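Local atomic coordinates of MHC class I antigen (Anolis carolinensis, PDB entry 7CPO), a protein that probably presents peptides to T cells, as MHC class I molecules do, holding a peptide in its groove and pairing with beta2-microglobulin. Residues Pro50-Val55 with Asp61-Asn66; Asp123-Asp128 with Gln142-Lys147; Gly199-Ile204 with Lys254-Tyr259. All coordinates share one frame; numbering follows the deposited sequence.

Contacts 1 and 2 both belong to the peptide-binding platform, and their centres lie about 32 Å apart. Each adjoins the bound peptide: in contact 1 through Arg65 and Asn66, in contact 2 through Thr144, Lys147 and the ring of Tyr124. By comparison with other class I molecules they would stand near the two ends of the groove. Contact 3 belongs to the immunoglobulin C1-set domain, with its centre about 53 Å from that of contact 1 and about 54 Å from that of contact 2. It has no part in the groove. Between nearest atoms, contact 1 stays about 18 Å from contact 2, whereas contact 3 is about 32 Å from contact 1 and about 35 Å from contact 2.

Contact 1 (Pro50-Val55 with Asp61-Asn66)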
loop_
_atom_site.group_PDB
_atom_site.type_symbol
_atom_site.label_atom_id
_atom_site.label_comp_id
_atom_site.label_asym_id
_atom_site.label_seq_id
_atom_site.Cartn_x
_atom_site.Cartn_y
_atom_site.Cartn_z
ATOM N N PRO A 50 11.825 10.663 -9.985
ATOM C CA PRO A 50 12.811 11.650 -10.463
ATOM C C PRO A 50 12.771 12.966 -9.704
ATOM O O PRO A 50 13.794 13.650 -9.601
ATOM C CB PRO A 50 12.420 11.845 -11.940
ATOM C CG PRO A 50 11.655 10.634 -12.299
ATOM C CD PRO A 50 10.898 10.261 -11.054
ATOM N N TRP A 51 11.628 13.350 -9.169
ATOM C CA TRP A 51 11.493 14.717 -8.700
ATOM C C TRP A 51 12.139 14.949 -7.340
ATOM O O TRP A 51 12.431 16.104 -7.005
ATOM C CB TRP A 51 10.012 15.121 -8.677
ATOM C CG TRP A 51 9.042 14.224 -7.911
ATOM C CD1 TRP A 51 8.125 13.352 -8.451
ATOM C CD2 TRP A 51 8.844 14.168 -6.481
ATOM N NE1 TRP A 51 7.381 12.756 -7.449
ATOM C CE2 TRP A 51 7.804 13.235 -6.235
ATOM C CE3 TRP A 51 9.456 14.800 -5.386
ATOM C CZ2 TRP A 51 7.369 12.915 -4.936
ATOM C CZ3 TRP A 51 9.011 14.487 -4.088
ATOM C CH2 TRP A 51 7.976 13.557 -3.883
ATOM N N ILE A 52 12.404 13.894 -6.561
ATOM C CA ILE A 52 12.969 14.104 -5.226
ATOM C C ILE A 52 14.414 14.593 -5.289
ATOM O O ILE A 52 14.903 15.176 -4.309
ATOM C CB ILE A 52 12.820 12.830 -4.359
ATOM C CG1 ILE A 52 13.233 13.077 -2.903
ATOM C CG2 ILE A 52 13.591 11.646 -4.963
ATOM C CD1 ILE A 52 12.586 14.258 -2.260
ATOM N N SER A 53 15.105 14.435 -6.426
ATOM C CA SER A 53 16.463 14.973 -6.490
ATOM C C SER A 53 16.480 16.498 -6.442
ATOM O O SER A 53 17.528 17.090 -6.165
ATOM C CB SER A 53 17.199 14.487 -7.738
ATOM O OG SER A 53 16.592 14.975 -8.919
ATOM N N LYS A 54 15.345 17.150 -6.670
ATOM C CA LYS A 54 15.308 18.597 -6.525
ATOM C C LYS A 54 15.655 19.048 -5.104
ATOM O O LYS A 54 15.989 20.225 -4.896
ATOM C CB LYS A 54 13.931 19.121 -6.914
ATOM C CG LYS A 54 13.545 18.911 -8.365
ATOM C CD LYS A 54 12.166 19.544 -8.589
ATOM C CE LYS A 54 11.652 19.261 -9.975
ATOM N NZ LYS A 54 10.248 19.689 -10.137
ATOM N N VAL A 55 15.593 18.149 -4.120
ATOM C CA VAL A 55 15.971 18.507 -2.757
ATOM C C VAL A 55 17.458 18.811 -2.626
ATOM O O VAL A 55 17.888 19.326 -1.596
ATOM C CB VAL A 55 15.561 17.378 -1.785
ATOM C CG1 VAL A 55 16.565 16.245 -1.831
ATOM C CG2 VAL A 55 15.423 17.906 -0.397
ATOM N N ASP A 61 23.006 17.396 1.571
ATOM C CA ASP A 61 23.268 16.322 2.524
ATOM C C ASP A 61 22.048 15.457 2.800
ATOM O O ASP A 61 22.123 14.553 3.645
ATOM C CB ASP A 61 23.783 16.896 3.842
ATOM C CG ASP A 61 25.049 17.717 3.662
ATOM O OD1 ASP A 61 24.947 18.963 3.598
ATOM O OD2 ASP A 61 26.137 17.110 3.569
ATOM N N TYR A 62 20.938 15.719 2.101
ATOM C CA TYR A 62 19.680 15.008 2.309
ATOM C C TYR A 62 19.854 13.489 2.342
ATOM O O TYR A 62 19.329 12.812 3.236
ATOM C CB TYR A 62 18.708 15.415 1.203
ATOM C CG TYR A 62 17.324 14.834 1.302
ATOM C CD1 TYR A 62 16.344 15.434 2.096
ATOM C CD2 TYR A 62 16.972 13.703 0.566
ATOM C CE1 TYR A 62 15.054 14.910 2.166
ATOM C CE2 TYR A 62 15.680 13.173 0.625
ATOM C CZ TYR A 62 14.729 13.787 1.421
ATOM O OH TYR A 62 13.466 13.252 1.487
ATOM N N TRP A 63 20.584 12.932 1.372
ATOM C CA TRP A 63 20.682 11.478 1.263
ATOM C C TRP A 63 21.550 10.885 2.373
ATOM O O TRP A 63 21.221 9.821 2.917
ATOM C CB TRP A 63 21.195 11.102 -0.129
ATOM C CG TRP A 63 20.282 11.654 -1.188
ATOM C CD1 TRP A 63 20.554 12.667 -2.067
ATOM C CD2 TRP A 63 18.917 11.271 -1.429
ATOM N NE1 TRP A 63 19.455 12.913 -2.861
ATOM C CE2 TRP A 63 18.437 12.073 -2.482
ATOM C CE3 TRP A 63 18.070 10.305 -0.879
ATOM C CZ2 TRP A 63 17.140 11.947 -2.980
ATOM C CZ3 TRP A 63 16.795 10.180 -1.373
ATOM C CH2 TRP A 63 16.338 11.001 -2.412
ATOM N N GLU A 64 22.643 11.557 2.745
ATOM C CA GLU A 64 23.455 11.051 3.844
ATOM C C GLU A 64 22.700 11.129 5.166
ATOM O O GLU A 64 22.697 10.163 5.943
ATOM C CB GLU A 64 24.783 11.812 3.950
ATOM C CG GLU A 64 25.703 11.623 2.775
ATOM C CD GLU A 64 26.036 10.162 2.474
ATOM O OE1 GLU A 64 26.337 9.378 3.415
ATOM O OE2 GLU A 64 25.994 9.810 1.270
ATOM N N ARG A 65 22.072 12.279 5.453
ATOM C CA ARG A 65 21.362 12.433 6.724
ATOM C C ARG A 65 20.261 11.384 6.872
ATOM O O ARG A 65 20.205 10.671 7.881
ATOM C CB ARG A 65 20.788 13.847 6.851
ATOM C CG ARG A 65 20.336 14.220 8.272
ATOM C CD ARG A 65 20.232 15.735 8.419
ATOM N NE ARG A 65 19.374 16.211 7.366
ATOM C CZ ARG A 65 19.721 17.086 6.440
ATOM N NH1 ARG A 65 20.907 17.654 6.473
ATOM N NH2 ARG A 65 18.853 17.404 5.493
ATOM N N ASN A 66 19.408 11.237 5.850
ATOM C CA ASN A 66 18.345 10.235 5.910
ATOM C C ASN A 66 18.906 8.821 6.009
ATOM O O ASN A 66 18.353 7.973 6.723
ATOM C CB ASN A 66 17.447 10.354 4.685
ATOM C CG ASN A 66 16.434 11.485 4.791
ATOM O OD1 ASN A 66 15.372 11.323 5.397
ATOM N ND2 ASN A 66 16.738 12.624 4.168
#
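Val55 sits over one face of the Tyr62 ring, where the 3-10 turn after strand 44-47 meets the first turn of helix 62-87, the long helix of the alpha-1 domain in the MHC class I platform. Val55 CG1 is 3.8 Å from the ring centroid and 25° off the normal, which qualifies as a CH-pi contact. Its other branch, Val55 CG2, comes to 3.6 Å from Tyr62 CD1, so both methyls touch the CG end of the ring, CG1 over its face. The first torsion of Tyr62 (CG anti to the backbone N, chi1 -177°) carries the ring across from the helix to meet them. Packing is less intimate beside it. Ile52 reaches the indole of Trp63 with CG1 and CG2 each 3.8 Å from Trp63 CH2, CG2 at the ring edge and in its plane; Ile52 CD1 only approaches Tyr62 OH at 4.0 Å. The two aromatic residues are turned steeply against one another, Tyr62 directing its CD2 edge at the face of Trp63.

Burial falls off away from this group. Lys54, Asp61 and Glu64 are on the exposed side and add nothing to the apolar interface, although Glu64 forms a salt bridge with Arg44. The polar ends of both aromatics find partners outside the two segments: Tyr62 OH bonds to Tyr173 OH of helix 152-176 and to Tyr45 OH, and Trp63 NE1 to Glu56. Such a tyrosine cluster is consistent with the pocket that receives the peptide's N-terminal end in class I molecules. Opposite Val55, the amide of Asn66 covers the second face of the Tyr62 ring, its ND2 bonded to Tyr62 O at 2.8 Å (166°) while Asn66 N reaches that same oxygen from the other face of the carbonyl plane.

Contact 2 (Asp123-Asp128 with Gln142-Lys147); sequences DYISLD and QNTKRK
The Tyr124 ring is met by Thr144 at its edge: Thr144 OG1 lies near the ring plane beside the phenol oxygen, and segment 142-147 puts nothing over either face. Tyr124 OH donates to Thr144 OG1 across 2.6 Å, and Thr144 CB follows at 3.5 Å from Tyr124 OH. The phenol group gets there because CG is anti to the backbone N (chi1 179°), which extends the ring from the strand toward the helix. Leu84 and Tyr87 of helix 62-87 pack on the same side chain, as does an apolar side chain of the bound peptide.

Thr144 splits its work between its two branches. While OG1 accepts the bond from the phenol, the methyl CG2 turns to Ile125, whose CD1 ends 3.6 Å away. Ile125 CD1 also touches the helix backbone at Lys145 N, again at 3.6 Å, and stands 4.1 Å from Lys145 CB. The long Lys145 chain then leaves the interface, its NZ forming a salt bridge with Asp149.

Tyr124 and Ile125 form a classic beta bulge opposite Tyr117 of strand 111-119, which is consistent with two successive strand residues both meeting Thr144. This is the alpha-2 half of the MHC class I platform, where helix 141-149 lies on the eight-stranded sheet. The axes of the strand and helix segments approach to 8.8 Å and run at 19° to each other in the same N-to-C sense.

Thr144 OG1 also hydrogen-bonds to the backbone of the bound peptide, and Lys147 NZ pairs with that peptide's backbone in a salt bridge; both are consistent with the pocket at the peptide's C-terminal end. On the strand side, Asp123 OD1 accepts a hydrogen bond from Trp60 NE1 of the beta2-microglobulin chain.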
loop_
_atom_site.group_PDB
_atom_site.type_symbol
_atom_site.label_atom_id
_atom_site.label_comp_id
_atom_site.label_asym_id
_atom_site.label_seq_id
_atom_site.Cartn_x
_atom_site.Cartn_y
_atom_site.Cartn_z
ATOM N N ASP A 123 -1.476 -3.263 17.892
ATOM C CA ASP A 123 -0.989 -2.004 18.446
ATOM C C ASP A 123 -0.110 -2.246 19.654
ATOM O O ASP A 123 -0.413 -3.087 20.504
ATOM C CB ASP A 123 -2.140 -1.091 18.865
ATOM C CG ASP A 123 -3.006 -0.672 17.717
ATOM O OD1 ASP A 123 -2.553 -0.762 16.563
ATOM O OD2 ASP A 123 -4.124 -0.191 17.980
ATOM N N TYR A 124 0.979 -1.488 19.740
ATOM C CA TYR A 124 1.822 -1.544 20.914
ATOM C C TYR A 124 1.791 -0.237 21.699
ATOM O O TYR A 124 1.361 -0.227 22.860
ATOM C CB TYR A 124 3.248 -1.926 20.529
ATOM C CG TYR A 124 4.160 -1.963 21.728
ATOM C CD1 TYR A 124 4.107 -3.015 22.629
ATOM C CD2 TYR A 124 5.054 -0.931 21.976
ATOM C CE1 TYR A 124 4.927 -3.044 23.746
ATOM C CE2 TYR A 124 5.892 -0.957 23.086
ATOM C CZ TYR A 124 5.819 -2.011 23.969
ATOM O OH TYR A 124 6.632 -2.035 25.076
ATOM N N ILE A 125 2.240 0.868 21.102
ATOM C CA ILE A 125 2.232 2.181 21.744
ATOM C C ILE A 125 2.120 3.237 20.650
ATOM O O ILE A 125 2.591 3.044 19.523
ATOM C CB ILE A 125 3.488 2.394 22.638
ATOM C CG1 ILE A 125 3.193 3.388 23.763
ATOM C CG2 ILE A 125 4.732 2.818 21.819
ATOM C CD1 ILE A 125 4.248 3.411 24.854
ATOM N N SER A 126 1.455 4.347 20.969
ATOM C CA SER A 126 1.358 5.460 20.030
ATOM C C SER A 126 1.416 6.772 20.794
ATOM O O SER A 126 1.045 6.844 21.965
ATOM C CB SER A 126 0.081 5.399 19.173
ATOM O OG SER A 126 -1.092 5.403 19.962
ATOM N N LEU A 127 1.900 7.806 20.130
ATOM C CA LEU A 127 2.017 9.110 20.757
ATOM C C LEU A 127 0.709 9.853 20.572
ATOM O O LEU A 127 0.172 9.897 19.465
ATOM C CB LEU A 127 3.175 9.913 20.158
ATOM C CG LEU A 127 3.209 11.401 20.513
ATOM C CD1 LEU A 127 3.474 11.601 22.013
ATOM C CD2 LEU A 127 4.269 12.119 19.685
ATOM N N ASP A 128 0.183 10.401 21.661
ATOM C CA ASP A 128 -0.913 11.365 21.586
ATOM C C ASP A 128 -0.263 12.744 21.587
ATOM O O ASP A 128 0.229 13.228 22.616
ATOM C CB ASP A 128 -1.907 11.194 22.729
ATOM C CG ASP A 128 -3.118 12.130 22.604
ATOM O OD1 ASP A 128 -3.130 12.985 21.687
ATOM O OD2 ASP A 128 -4.061 12.011 23.429
ATOM N N GLN A 142 3.162 -0.871 29.087
ATOM C CA GLN A 142 3.242 0.125 30.153
ATOM C C GLN A 142 4.663 0.325 30.630
ATOM O O GLN A 142 4.990 1.404 31.138
ATOM C CB GLN A 142 2.325 -0.250 31.317
ATOM C CG GLN A 142 0.878 0.100 31.017
ATOM C CD GLN A 142 -0.097 -0.598 31.922
ATOM O OE1 GLN A 142 0.251 -1.008 33.031
ATOM N NE2 GLN A 142 -1.333 -0.756 31.448
ATOM N N ASN A 143 5.529 -0.670 30.440
ATOM C CA ASN A 143 6.958 -0.443 30.630
ATOM C C ASN A 143 7.451 0.676 29.714
ATOM O O ASN A 143 8.112 1.618 30.160
ATOM C CB ASN A 143 7.725 -1.747 30.380
ATOM C CG ASN A 143 7.276 -2.889 31.308
ATOM O OD1 ASN A 143 7.345 -2.773 32.536
ATOM N ND2 ASN A 143 6.799 -3.987 30.717
ATOM N N THR A 144 7.102 0.611 28.432
ATOM C CA THR A 144 7.538 1.655 27.515
ATOM C C THR A 144 6.856 2.986 27.824
ATOM O O THR A 144 7.503 4.041 27.779
ATOM C CB THR A 144 7.269 1.220 26.076
ATOM O OG1 THR A 144 8.025 0.033 25.796
ATOM C CG2 THR A 144 7.680 2.306 25.113
ATOM N N LYS A 145 5.559 2.961 28.176
ATOM C CA LYS A 145 4.835 4.209 28.449
ATOM C C LYS A 145 5.526 5.030 29.515
ATOM O O LYS A 145 5.353 6.248 29.615
ATOM C CB LYS A 145 3.394 3.913 28.876
ATOM C CG LYS A 145 2.578 5.142 29.299
ATOM C CD LYS A 145 1.094 4.767 29.418
ATOM C CE LYS A 145 0.244 5.916 30.000
ATOM N NZ LYS A 145 0.482 7.253 29.339
ATOM N N ARG A 146 6.357 4.392 30.272
ATOM C CA ARG A 146 6.974 5.000 31.416
ATOM C C ARG A 146 8.143 5.905 31.175
ATOM O O ARG A 146 8.217 7.044 31.649
ATOM C CB ARG A 146 7.420 3.840 32.222
ATOM C CG ARG A 146 6.630 3.838 33.329
ATOM C CD ARG A 146 5.222 4.331 33.125
ATOM N NE ARG A 146 4.885 4.057 34.451
ATOM C CZ ARG A 146 4.265 2.967 34.835
ATOM N NH1 ARG A 146 4.137 2.751 36.153
ATOM N NH2 ARG A 146 3.754 2.157 33.934
ATOM N N LYS A 147 9.124 5.277 30.570
ATOM C CA LYS A 147 10.288 5.976 30.111
ATOM C C LYS A 147 9.861 7.117 29.210
ATOM O O LYS A 147 10.266 8.267 29.419
ATOM C CB LYS A 147 11.165 4.929 29.445
ATOM C CG LYS A 147 11.095 3.620 30.269
ATOM C CD LYS A 147 12.271 2.743 30.006
ATOM C CE LYS A 147 12.031 1.873 28.791
ATOM N NZ LYS A 147 13.265 1.066 28.501
#

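Contact 3 (Gly199-Ile204 with Lys254-Tyr259); sequences GMETLI and KERERY
Glu201 and Arg256 form a two-pronged salt bridge, carboxylate against the NE/NH2 edge of the guanidinium. The cleaner prong is Arg256 NH2 to Glu201 OE2, at 2.8 Å and nearly straight (174°); the donor comes to the syn side of OE2, and the oxygen lies in the guanidinium plane. The other prong, Arg256 NE to Glu201 OE1, is modelled at 2.5 Å, a value so short that its exact length is doubtful. The two flat groups are not coplanar but turned 34° apart. A bend at chi3 (-81°) swings the guanidinium of Arg256 toward Glu201, whose chain runs extended beyond CG.

Beside the ion pair is an apolar patch. Leu203 CD1 touches Tyr259 CB at 3.9 Å and Arg256 CG at 4.1 Å, with Leu203 CD2 equally near that CG, so Arg256 CG meets both leucine methyls, the side chains crossing at about a right angle. Glu201 and Leu203 are alternate residues of strand 201-210 and therefore present their side chains on the same side.

Here the two sheets of an immunoglobulin C1-set sandwich face each other: strand 201-210 belongs to one, strand 259-264 to the other, and Cys205 and Cys261 join these same strands by a disulfide. Trp219 of strand 216-221 packs on both Leu203 and Tyr259.

Outside this first shell, Glu201 OE2 has a second salt bridge, to Arg193 of the adjoining strand 188-193, so two arginines share the carboxylate, which would hold it from another side chain as well. The 3-10 turn carrying Arg256 is closed by Tyr259 N to Arg256 O at 3.1 Å. Farther out, Arg258 NH1 bridges Glu255 OE1 at 2.9 Å, approaching from above the carboxylate plane, and Tyr259 OH is bonded to Asp252 and Arg221.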
loop_
_atom_site.group_PDB
_atom_site.type_symbol
_atom_site.label_atom_id
_atom_site.label_comp_id
_atom_site.label_asym_id
_atom_site.label_seq_id
_atom_site.Cartn_x
_atom_site.Cartn_y
_atom_site.Cartn_z
ATOM N N GLY A 199 -28.035 -20.549 -15.990
ATOM C CA GLY A 199 -28.713 -19.812 -17.045
ATOM C C GLY A 199 -28.856 -18.324 -16.781
ATOM O O GLY A 199 -29.724 -17.650 -17.339
ATOM N N MET A 200 -28.008 -17.815 -15.897
ATOM C CA MET A 200 -27.901 -16.397 -15.607
ATOM C C MET A 200 -26.565 -15.895 -16.134
ATOM O O MET A 200 -25.666 -16.682 -16.419
ATOM C CB MET A 200 -28.022 -16.141 -14.100
ATOM C CG MET A 200 -29.332 -16.621 -13.499
ATOM S SD MET A 200 -30.794 -15.800 -14.173
ATOM C CE MET A 200 -30.919 -14.394 -13.082
ATOM N N GLU A 201 -26.440 -14.580 -16.286
ATOM C CA GLU A 201 -25.204 -13.974 -16.767
ATOM C C GLU A 201 -24.600 -13.103 -15.680
ATOM O O GLU A 201 -25.324 -12.461 -14.914
ATOM C CB GLU A 201 -25.436 -13.110 -18.017
ATOM C CG GLU A 201 -25.640 -13.886 -19.299
ATOM C CD GLU A 201 -25.956 -13.000 -20.490
ATOM O OE1 GLU A 201 -26.063 -11.762 -20.319
ATOM O OE2 GLU A 201 -26.112 -13.547 -21.600
ATOM N N THR A 202 -23.270 -13.084 -15.616
ATOM C CA THR A 202 -22.539 -12.130 -14.789
ATOM C C THR A 202 -21.963 -11.046 -15.694
ATOM O O THR A 202 -21.198 -11.344 -16.623
ATOM C CB THR A 202 -21.421 -12.800 -13.989
ATOM O OG1 THR A 202 -21.968 -13.844 -13.183
ATOM C CG2 THR A 202 -20.744 -11.770 -13.068
ATOM N N LEU A 203 -22.345 -9.797 -15.437
ATOM C CA LEU A 203 -21.797 -8.653 -16.155
ATOM C C LEU A 203 -20.617 -8.087 -15.368
ATOM O O LEU A 203 -20.774 -7.685 -14.206
ATOM C CB LEU A 203 -22.873 -7.588 -16.375
ATOM C CG LEU A 203 -24.100 -7.953 -17.231
ATOM C CD1 LEU A 203 -24.945 -6.715 -17.564
ATOM C CD2 LEU A 203 -23.700 -8.695 -18.503
ATOM N N ILE A 204 -19.439 -8.052 -15.993
ATOM C CA ILE A 204 -18.218 -7.589 -15.334
ATOM C C ILE A 204 -17.848 -6.205 -15.850
ATOM O O ILE A 204 -17.767 -5.982 -17.063
ATOM C CB ILE A 204 -17.056 -8.568 -15.541
ATOM C CG1 ILE A 204 -17.422 -9.937 -14.977
ATOM C CG2 ILE A 204 -15.788 -8.029 -14.888
ATOM C CD1 ILE A 204 -16.411 -10.991 -15.307
ATOM N N LYS A 254 -32.801 -12.219 -20.545
ATOM C CA LYS A 254 -33.559 -11.274 -21.349
ATOM C C LYS A 254 -33.515 -9.862 -20.794
ATOM O O LYS A 254 -34.232 -9.001 -21.300
ATOM C CB LYS A 254 -35.040 -11.673 -21.471
ATOM C CG LYS A 254 -35.323 -13.125 -21.882
ATOM C CD LYS A 254 -35.500 -13.275 -23.372
ATOM C CE LYS A 254 -36.981 -13.304 -23.694
ATOM N NZ LYS A 254 -37.247 -12.621 -24.983
ATOM N N GLU A 255 -32.724 -9.588 -19.757
ATOM C CA GLU A 255 -32.852 -8.317 -19.055
ATOM C C GLU A 255 -31.577 -7.492 -19.080
ATOM O O GLU A 255 -31.479 -6.508 -18.347
ATOM C CB GLU A 255 -33.289 -8.540 -17.611
ATOM C CG GLU A 255 -34.456 -7.670 -17.226
ATOM C CD GLU A 255 -35.152 -8.140 -15.968
ATOM O OE1 GLU A 255 -36.179 -7.531 -15.600
ATOM O OE2 GLU A 255 -34.669 -9.108 -15.345
ATOM N N ARG A 256 -30.628 -7.849 -19.948
ATOM C CA ARG A 256 -29.294 -7.258 -19.923
ATOM C C ARG A 256 -29.320 -5.735 -19.961
ATOM O O ARG A 256 -28.566 -5.079 -19.232
ATOM C CB ARG A 256 -28.477 -7.794 -21.101
ATOM C CG ARG A 256 -27.083 -8.168 -20.705
ATOM C CD ARG A 256 -26.315 -8.700 -21.863
ATOM N NE ARG A 256 -26.614 -10.102 -22.104
ATOM C CZ ARG A 256 -27.487 -10.529 -23.009
ATOM N NH1 ARG A 256 -28.170 -9.654 -23.751
ATOM N NH2 ARG A 256 -27.678 -11.831 -23.164
ATOM N N GLU A 257 -30.187 -5.158 -20.799
ATOM C CA GLU A 257 -30.177 -3.731 -21.126
ATOM C C GLU A 257 -30.583 -2.831 -19.964
ATOM O O GLU A 257 -30.529 -1.603 -20.106
ATOM C CB GLU A 257 -31.112 -3.454 -22.313
ATOM C CG GLU A 257 -32.616 -3.535 -21.969
ATOM C CD GLU A 257 -33.121 -4.970 -21.757
ATOM O OE1 GLU A 257 -32.347 -5.937 -21.963
ATOM O OE2 GLU A 257 -34.303 -5.129 -21.380
ATOM N N ARG A 258 -31.024 -3.389 -18.845
ATOM C CA ARG A 258 -31.350 -2.564 -17.694
ATOM C C ARG A 258 -30.115 -2.174 -16.884
ATOM O O ARG A 258 -30.204 -1.263 -16.053
ATOM C CB ARG A 258 -32.355 -3.301 -16.799
ATOM C CG ARG A 258 -33.715 -3.601 -17.444
ATOM C CD ARG A 258 -34.663 -4.291 -16.460
ATOM N NE ARG A 258 -35.300 -3.381 -15.508
ATOM C CZ ARG A 258 -35.970 -3.775 -14.422
ATOM N NH1 ARG A 258 -36.077 -5.065 -14.131
ATOM N NH2 ARG A 258 -36.525 -2.875 -13.620
ATOM N N TYR A 259 -28.971 -2.819 -17.124
ATOM C CA TYR A 259 -27.773 -2.663 -16.305
ATOM C C TYR A 259 -26.675 -1.907 -17.046
ATOM O O TYR A 259 -26.339 -2.234 -18.192
ATOM C CB TYR A 259 -27.254 -4.027 -15.858
ATOM C CG TYR A 259 -28.267 -4.771 -15.042
ATOM C CD1 TYR A 259 -29.247 -5.544 -15.651
ATOM C CD2 TYR A 259 -28.259 -4.693 -13.666
ATOM C CE1 TYR A 259 -30.181 -6.216 -14.899
ATOM C CE2 TYR A 259 -29.183 -5.363 -12.912
ATOM C CZ TYR A 259 -30.141 -6.122 -13.528
ATOM O OH TYR A 259 -31.059 -6.792 -12.753
#